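Local coordinates for protein angel homolog 2 (Homo sapiens, PDB 6RW0) that acts as a 2',3'-cyclic phosphatase of the CCR4 deadenylase family and probably binds mRNA 3'-untranslated regions, at residues D97-Y111 / L119-R131. Numbering follows the deposited sequence. Where two conformers were deposited one is given.
Sequences DADVLCLQEVQEDHY and LESLGYHCEYKMR. With MG (magnesium ion), chain B.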
loop_
_atom_site.group_PDB
_atom_site.type_symbol
_atom_site.label_atom_id
_atom_site.label_comp_id
_atom_site.label_asym_id
_atom_site.label_seq_id
_atom_site.Cartn_x
_atom_site.Cartn_y
_atom_site.Cartn_z
ATOM N N ASP A 97 8.578 -10.373 -12.901
ATOM C CA ASP A 97 9.030 -11.565 -12.179
ATOM C C ASP A 97 9.506 -11.221 -10.766
ATOM O O ASP A 97 10.548 -11.688 -10.302
ATOM C CB ASP A 97 10.113 -12.295 -12.984
ATOM C CG ASP A 97 10.417 -13.681 -12.440
ATOM O OD1 ASP A 97 9.449 -14.359 -12.049
ATOM O OD2 ASP A 97 11.603 -14.102 -12.445
ATOM N N ALA A 98 8.707 -10.424 -10.061
ATOM C CA ALA A 98 9.096 -9.997 -8.722
ATOM C C ALA A 98 9.009 -11.150 -7.724
ATOM O O ALA A 98 8.155 -12.031 -7.829
ATOM C CB ALA A 98 8.196 -8.866 -8.237
ATOM N N ASP A 99 9.873 -11.107 -6.708
ATOM C CA ASP A 99 9.874 -12.170 -5.706
ATOM C C ASP A 99 8.675 -12.093 -4.769
ATOM O O ASP A 99 8.220 -13.129 -4.260
ATOM C CB ASP A 99 11.155 -12.102 -4.883
ATOM C CG ASP A 99 12.381 -12.353 -5.708
ATOM O OD1 ASP A 99 12.369 -13.298 -6.524
ATOM O OD2 ASP A 99 13.363 -11.605 -5.556
ATOM N N VAL A 100 8.180 -10.887 -4.501
ATOM C CA VAL A 100 7.055 -10.649 -3.603
ATOM C C VAL A 100 6.090 -9.732 -4.329
ATOM O O VAL A 100 6.515 -8.723 -4.909
ATOM C CB VAL A 100 7.507 -9.976 -2.292
ATOM C CG1 VAL A 100 6.313 -9.701 -1.383
ATOM C CG2 VAL A 100 8.523 -10.827 -1.559
ATOM N N LEU A 101 4.799 -10.076 -4.299
ATOM C CA LEU A 101 3.748 -9.236 -4.852
ATOM C C LEU A 101 2.811 -8.797 -3.741
ATOM O O LEU A 101 2.307 -9.628 -2.976
ATOM C CB LEU A 101 2.884 -9.970 -5.875
ATOM C CG LEU A 101 3.616 -10.726 -6.958
ATOM C CD1 LEU A 101 2.548 -11.483 -7.759
ATOM C CD2 LEU A 101 4.430 -9.817 -7.826
ATOM N N CYS A 102 2.576 -7.498 -3.656
ATOM C CA CYS A 102 1.594 -6.920 -2.749
ATOM C C CYS A 102 0.547 -6.287 -3.645
ATOM O O CYS A 102 0.808 -5.255 -4.270
ATOM C CB CYS A 102 2.230 -5.886 -1.833
ATOM S SG CYS A 102 3.228 -6.694 -0.540
ATOM N N LEU A 103 -0.619 -6.916 -3.733
ATOM C CA LEU A 103 -1.671 -6.472 -4.630
ATOM C C LEU A 103 -2.839 -5.906 -3.839
ATOM O O LEU A 103 -3.166 -6.385 -2.749
ATOM C CB LEU A 103 -2.149 -7.635 -5.505
ATOM C CG LEU A 103 -1.068 -8.417 -6.269
ATOM C CD1 LEU A 103 -1.672 -9.591 -7.022
ATOM C CD2 LEU A 103 -0.314 -7.491 -7.206
ATOM N N GLN A 104 -3.475 -4.885 -4.404
ATOM C CA GLN A 104 -4.711 -4.344 -3.871
ATOM C C GLN A 104 -5.799 -4.395 -4.937
ATOM O O GLN A 104 -5.524 -4.517 -6.131
ATOM C CB GLN A 104 -4.527 -2.913 -3.333
ATOM C CG GLN A 104 -3.316 -2.746 -2.392
ATOM C CD GLN A 104 -2.025 -2.500 -3.134
ATOM O OE1 GLN A 104 -2.007 -1.862 -4.189
ATOM N NE2 GLN A 104 -0.932 -3.008 -2.593
ATOM N N GLU A 105 -7.047 -4.284 -4.475
ATOM C CA GLU A 105 -8.237 -4.356 -5.331
ATOM C C GLU A 105 -8.320 -5.685 -6.076
ATOM O O GLU A 105 -8.724 -5.749 -7.239
ATOM C CB GLU A 105 -8.377 -3.144 -6.246
ATOM C CG GLU A 105 -8.689 -1.918 -5.424
ATOM C CD GLU A 105 -9.322 -0.793 -6.201
ATOM O OE1 GLU A 105 -10.025 -1.054 -7.212
ATOM O OE2 GLU A 105 -9.117 0.369 -5.779
ATOM N N VAL A 106 -7.944 -6.753 -5.376
ATOM C CA VAL A 106 -8.032 -8.120 -5.875
ATOM C C VAL A 106 -9.445 -8.612 -5.593
ATOM O O VAL A 106 -9.818 -8.822 -4.435
ATOM C CB VAL A 106 -6.976 -9.005 -5.199
ATOM C CG1 VAL A 106 -7.162 -10.480 -5.567
ATOM C CG2 VAL A 106 -5.580 -8.472 -5.522
ATOM N N GLN A 107 -10.234 -8.782 -6.653
ATOM C CA GLN A 107 -11.642 -9.139 -6.524
ATOM C C GLN A 107 -11.788 -10.637 -6.276
ATOM O O GLN A 107 -11.150 -11.449 -6.949
ATOM C CB GLN A 107 -12.370 -8.720 -7.800
ATOM C CG GLN A 107 -13.849 -8.881 -7.745
ATOM C CD GLN A 107 -14.538 -8.167 -8.875
ATOM O OE1 GLN A 107 -14.351 -6.967 -9.061
ATOM N NE2 GLN A 107 -15.320 -8.903 -9.650
ATOM N N GLU A 108 -12.623 -10.998 -5.297
ATOM C CA GLU A 108 -12.637 -12.373 -4.800
ATOM C C GLU A 108 -12.974 -13.379 -5.900
ATOM O O GLU A 108 -12.301 -14.411 -6.028
ATOM C CB GLU A 108 -13.610 -12.517 -3.625
ATOM C CG GLU A 108 -13.611 -13.938 -3.027
ATOM C CD GLU A 108 -14.737 -14.197 -2.027
ATOM O OE1 GLU A 108 -15.852 -13.661 -2.207
ATOM O OE2 GLU A 108 -14.491 -14.939 -1.049
ATOM N N ASP A 109 -14.033 -13.130 -6.679
ATOM C CA ASP A 109 -14.435 -14.130 -7.668
ATOM C C ASP A 109 -13.350 -14.316 -8.722
ATOM O O ASP A 109 -12.958 -15.447 -9.040
ATOM C CB ASP A 109 -15.833 -13.867 -8.258
ATOM C CG ASP A 109 -16.003 -12.505 -8.921
ATOM O OD1 ASP A 109 -15.084 -11.669 -8.938
ATOM O OD2 ASP A 109 -17.116 -12.290 -9.457
ATOM N N HIS A 110 -12.805 -13.215 -9.222
ATOM C CA HIS A 110 -11.715 -13.291 -10.185
ATOM C C HIS A 110 -10.468 -13.901 -9.577
ATOM O O HIS A 110 -9.700 -14.579 -10.266
ATOM C CB HIS A 110 -11.409 -11.894 -10.689
ATOM C CG HIS A 110 -12.528 -11.304 -11.468
ATOM N ND1 HIS A 110 -12.646 -9.950 -11.693
ATOM C CD2 HIS A 110 -13.571 -11.889 -12.094
ATOM C CE1 HIS A 110 -13.721 -9.730 -12.428
ATOM N NE2 HIS A 110 -14.296 -10.889 -12.694
ATOM N N TYR A 111 -10.222 -13.643 -8.299
ATOM C CA TYR A 111 -9.047 -14.215 -7.657
ATOM C C TYR A 111 -9.118 -15.736 -7.664
ATOM O O TYR A 111 -8.151 -16.416 -8.033
ATOM C CB TYR A 111 -8.966 -13.681 -6.233
ATOM C CG TYR A 111 -7.817 -14.196 -5.408
ATOM C CD1 TYR A 111 -6.502 -13.827 -5.687
ATOM C CD2 TYR A 111 -8.051 -15.014 -4.322
ATOM C CE1 TYR A 111 -5.450 -14.279 -4.896
ATOM C CE2 TYR A 111 -7.013 -15.478 -3.539
ATOM C CZ TYR A 111 -5.713 -15.101 -3.833
ATOM O OH TYR A 111 -4.680 -15.560 -3.036
ATOM N N LEU A 119 -1.152 -17.016 -10.809
ATOM C CA LEU A 119 0.042 -16.716 -10.032
ATOM C C LEU A 119 0.689 -17.983 -9.484
ATOM O O LEU A 119 1.920 -18.078 -9.447
ATOM C CB LEU A 119 -0.292 -15.739 -8.908
ATOM C CG LEU A 119 -0.771 -14.363 -9.373
ATOM C CD1 LEU A 119 -1.132 -13.457 -8.200
ATOM C CD2 LEU A 119 0.297 -13.687 -10.240
ATOM N N GLU A 120 -0.148 -18.905 -9.048
ATOM C CA GLU A 120 0.442 -20.198 -8.581
ATOM C C GLU A 120 1.242 -20.974 -9.691
ATOM O O GLU A 120 2.437 -21.523 -9.587
ATOM C CB GLU A 120 -0.621 -21.102 -7.950
ATOM C CG GLU A 120 -1.255 -20.525 -6.689
ATOM C CD GLU A 120 -0.651 -20.852 -5.328
ATOM O OE1 GLU A 120 -0.210 -21.991 -5.144
ATOM O OE2 GLU A 120 -0.667 -19.970 -4.444
ATOM N N SER A 121 0.752 -20.776 -10.931
ATOM C CA SER A 121 1.449 -21.398 -12.052
ATOM C C SER A 121 2.812 -20.759 -12.287
ATOM O O SER A 121 3.714 -21.414 -12.822
ATOM C CB SER A 121 0.593 -21.346 -13.320
ATOM O OG SER A 121 0.559 -20.047 -13.881
ATOM N N LEU A 122 2.980 -19.494 -11.900
ATOM C CA LEU A 122 4.242 -18.778 -12.031
ATOM C C LEU A 122 5.189 -19.026 -10.860
ATOM O O LEU A 122 6.298 -18.476 -10.850
ATOM C CB LEU A 122 3.987 -17.271 -12.154
ATOM C CG LEU A 122 3.220 -16.767 -13.376
ATOM C CD1 LEU A 122 2.975 -15.267 -13.311
ATOM C CD2 LEU A 122 3.981 -17.145 -14.652
ATOM N N GLY A 123 4.816 -19.828 -9.867
ATOM C CA GLY A 123 5.701 -20.168 -8.750
ATOM C C GLY A 123 5.413 -19.371 -7.497
ATOM O O GLY A 123 6.228 -19.409 -6.626
ATOM N N TYR A 124 4.278 -18.695 -7.417
ATOM C CA TYR A 124 3.953 -17.901 -6.222
ATOM C C TYR A 124 3.051 -18.672 -5.269
ATOM O O TYR A 124 2.196 -19.375 -5.723
ATOM C CB TYR A 124 3.163 -16.644 -6.574
ATOM C CG TYR A 124 3.954 -15.594 -7.298
ATOM C CD1 TYR A 124 4.798 -14.747 -6.623
ATOM C CD2 TYR A 124 3.874 -15.480 -8.666
ATOM C CE1 TYR A 124 5.545 -13.803 -7.286
ATOM C CE2 TYR A 124 4.615 -14.540 -9.350
ATOM C CZ TYR A 124 5.445 -13.693 -8.656
ATOM O OH TYR A 124 6.183 -12.770 -9.309
ATOM N N HIS A 125 3.287 -18.532 -3.981
ATOM C CA HIS A 125 2.325 -18.929 -2.944
ATOM C C HIS A 125 1.511 -17.659 -2.668
ATOM O O HIS A 125 2.122 -16.674 -2.425
ATOM C CB HIS A 125 3.032 -19.381 -1.693
ATOM C CG HIS A 125 2.032 -19.674 -0.652
ATOM N ND1 HIS A 125 1.251 -20.764 -0.725
ATOM C CD2 HIS A 125 1.570 -18.957 0.371
ATOM C CE1 HIS A 125 0.402 -20.753 0.248
ATOM N NE2 HIS A 125 0.618 -19.701 0.927
ATOM N N CYS A 126 0.193 -17.720 -2.650
ATOM C CA CYS A 126 -0.669 -16.549 -2.526
ATOM C C CYS A 126 -1.498 -16.598 -1.250
ATOM O O CYS A 126 -2.094 -17.630 -0.928
ATOM C CB CYS A 126 -1.642 -16.486 -3.707
ATOM S SG CYS A 126 -0.834 -16.379 -5.315
ATOM N N GLU A 127 -1.567 -15.460 -0.552
ATOM C CA GLU A 127 -2.426 -15.300 0.620
ATOM C C GLU A 127 -3.309 -14.074 0.446
ATOM O O GLU A 127 -2.822 -12.998 0.081
ATOM C CB GLU A 127 -1.594 -15.161 1.902
ATOM C CG GLU A 127 -0.842 -16.424 2.308
ATOM C CD GLU A 127 -1.743 -17.541 2.828
ATOM O OE1 GLU A 127 -2.937 -17.291 3.135
ATOM O OE2 GLU A 127 -1.240 -18.682 2.933
ATOM N N TYR A 128 -4.599 -14.222 0.738
ATOM C CA TYR A 128 -5.589 -13.192 0.474
ATOM C C TYR A 128 -6.290 -12.765 1.749
ATOM O O TYR A 128 -6.511 -13.564 2.661
ATOM C CB TYR A 128 -6.652 -13.764 -0.463
ATOM C CG TYR A 128 -7.755 -12.871 -0.986
ATOM C CD1 TYR A 128 -7.480 -11.681 -1.645
ATOM C CD2 TYR A 128 -9.078 -13.279 -0.911
ATOM C CE1 TYR A 128 -8.499 -10.911 -2.169
ATOM C CE2 TYR A 128 -10.102 -12.519 -1.435
ATOM C CZ TYR A 128 -9.812 -11.335 -2.062
ATOM O OH TYR A 128 -10.847 -10.604 -2.595
ATOM N N LYS A 129 -6.679 -11.499 1.780
ATOM C CA LYS A 129 -7.581 -10.994 2.807
ATOM C C LYS A 129 -8.579 -10.056 2.145
ATOM O O LYS A 129 -8.215 -8.958 1.710
ATOM C CB LYS A 129 -6.824 -10.287 3.926
ATOM C CG LYS A 129 -7.723 -9.702 5.006
ATOM C CD LYS A 129 -8.590 -10.777 5.672
ATOM C CE LYS A 129 -9.461 -10.185 6.745
ATOM N NZ LYS A 129 -10.410 -11.180 7.303
ATOM N N MET A 130 -9.833 -10.474 2.098
ATOM C CA MET A 130 -10.899 -9.692 1.491
ATOM C C MET A 130 -11.412 -8.649 2.475
ATOM O O MET A 130 -11.451 -8.881 3.686
ATOM C CB MET A 130 -12.060 -10.625 1.140
ATOM C CG MET A 130 -13.110 -10.026 0.237
ATOM S SD MET A 130 -14.347 -11.290 -0.162
ATOM C CE MET A 130 -14.944 -11.770 1.452
ATOM N N ARG A 131 -11.808 -7.487 1.945
ATOM C CA ARG A 131 -12.535 -6.510 2.742
ATOM C C ARG A 131 -13.787 -7.156 3.319
ATOM O O ARG A 131 -14.328 -8.117 2.763
ATOM C CB ARG A 131 -12.908 -5.282 1.902
ATOM C CG ARG A 131 -11.707 -4.374 1.617
ATOM C CD ARG A 131 -12.173 -2.961 1.310
ATOM N NE ARG A 131 -12.787 -2.852 -0.005
ATOM C CZ ARG A 131 -13.485 -1.804 -0.424
ATOM N NH1 ARG A 131 -13.978 -1.802 -1.655
ATOM N NH2 ARG A 131 -13.699 -0.767 0.382
HETATM MG MG MG B . -9.412 2.337 -6.905
HETATM O O HOH W 1 -11.306 1.384 -7.477
HETATM O O HOH W 2 -9.554 4.037 -8.406
HETATM O O HOH W 3 -10.763 4.021 -5.532
HETATM O O HOH W 4 -7.975 1.135 -8.416
HETATM O O HOH W 5 -7.809 3.835 -6.351
#
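This largely buried contact packs the two parallel strands of a beta-alpha-beta crossover, 100-107 and 124-130, and the helix 108-121 that joins them, with Tyr-124 and Tyr-128 reaching across from the second strand. The two strands are not direct neighbours: strand 137-144 runs between them in the sheet, so side chains and not backbone pairing bridge the gap. Tyr-124 OH donates to Ala-98 O at 2.6 Å, in the carbonyl plane and on a lone pair. Leu-101 lies across the tyrosine ring with CD1 above its face, a CH-pi contact 3.8 Å from the ring centroid. Further along the strand, Leu-103 and Leu-119 meet tip to tip, their CD1 atoms 4.1 Å apart, while Cys-142 of the intervening strand touches both Leu-101 and Leu-119.

At the other end Tyr-128 OH gives a hydrogen bond to Val-106 O at 2.8 Å, tilted 27° from the carbonyl plane. Its ring lies in an offset stack with Tyr-111 from the first turn of the helix, centroids 4.5 Å apart and planes at 24°. With CG anti to the backbone N in both tyrosines, the rings overlap pointing in opposite senses, Tyr-111 CE2 3.5 Å from Tyr-128 CB. On the more exposed flank, the extended Glu-108 lays its carboxylate beside Met-130, with OE1 3.5 Å from SD.

Just before Val-106 the chain turns a corner at Glu-105, where these two residues form a G1 beta bulge opposite Gly-138. Glu-105 OE2 binds the magnesium ion at 2.3 Å, five waters completing its shell. A glutamate at a break in the strand that binds magnesium is characteristic of the active site in the DNase I-like endonuclease/exonuclease/phosphatase fold.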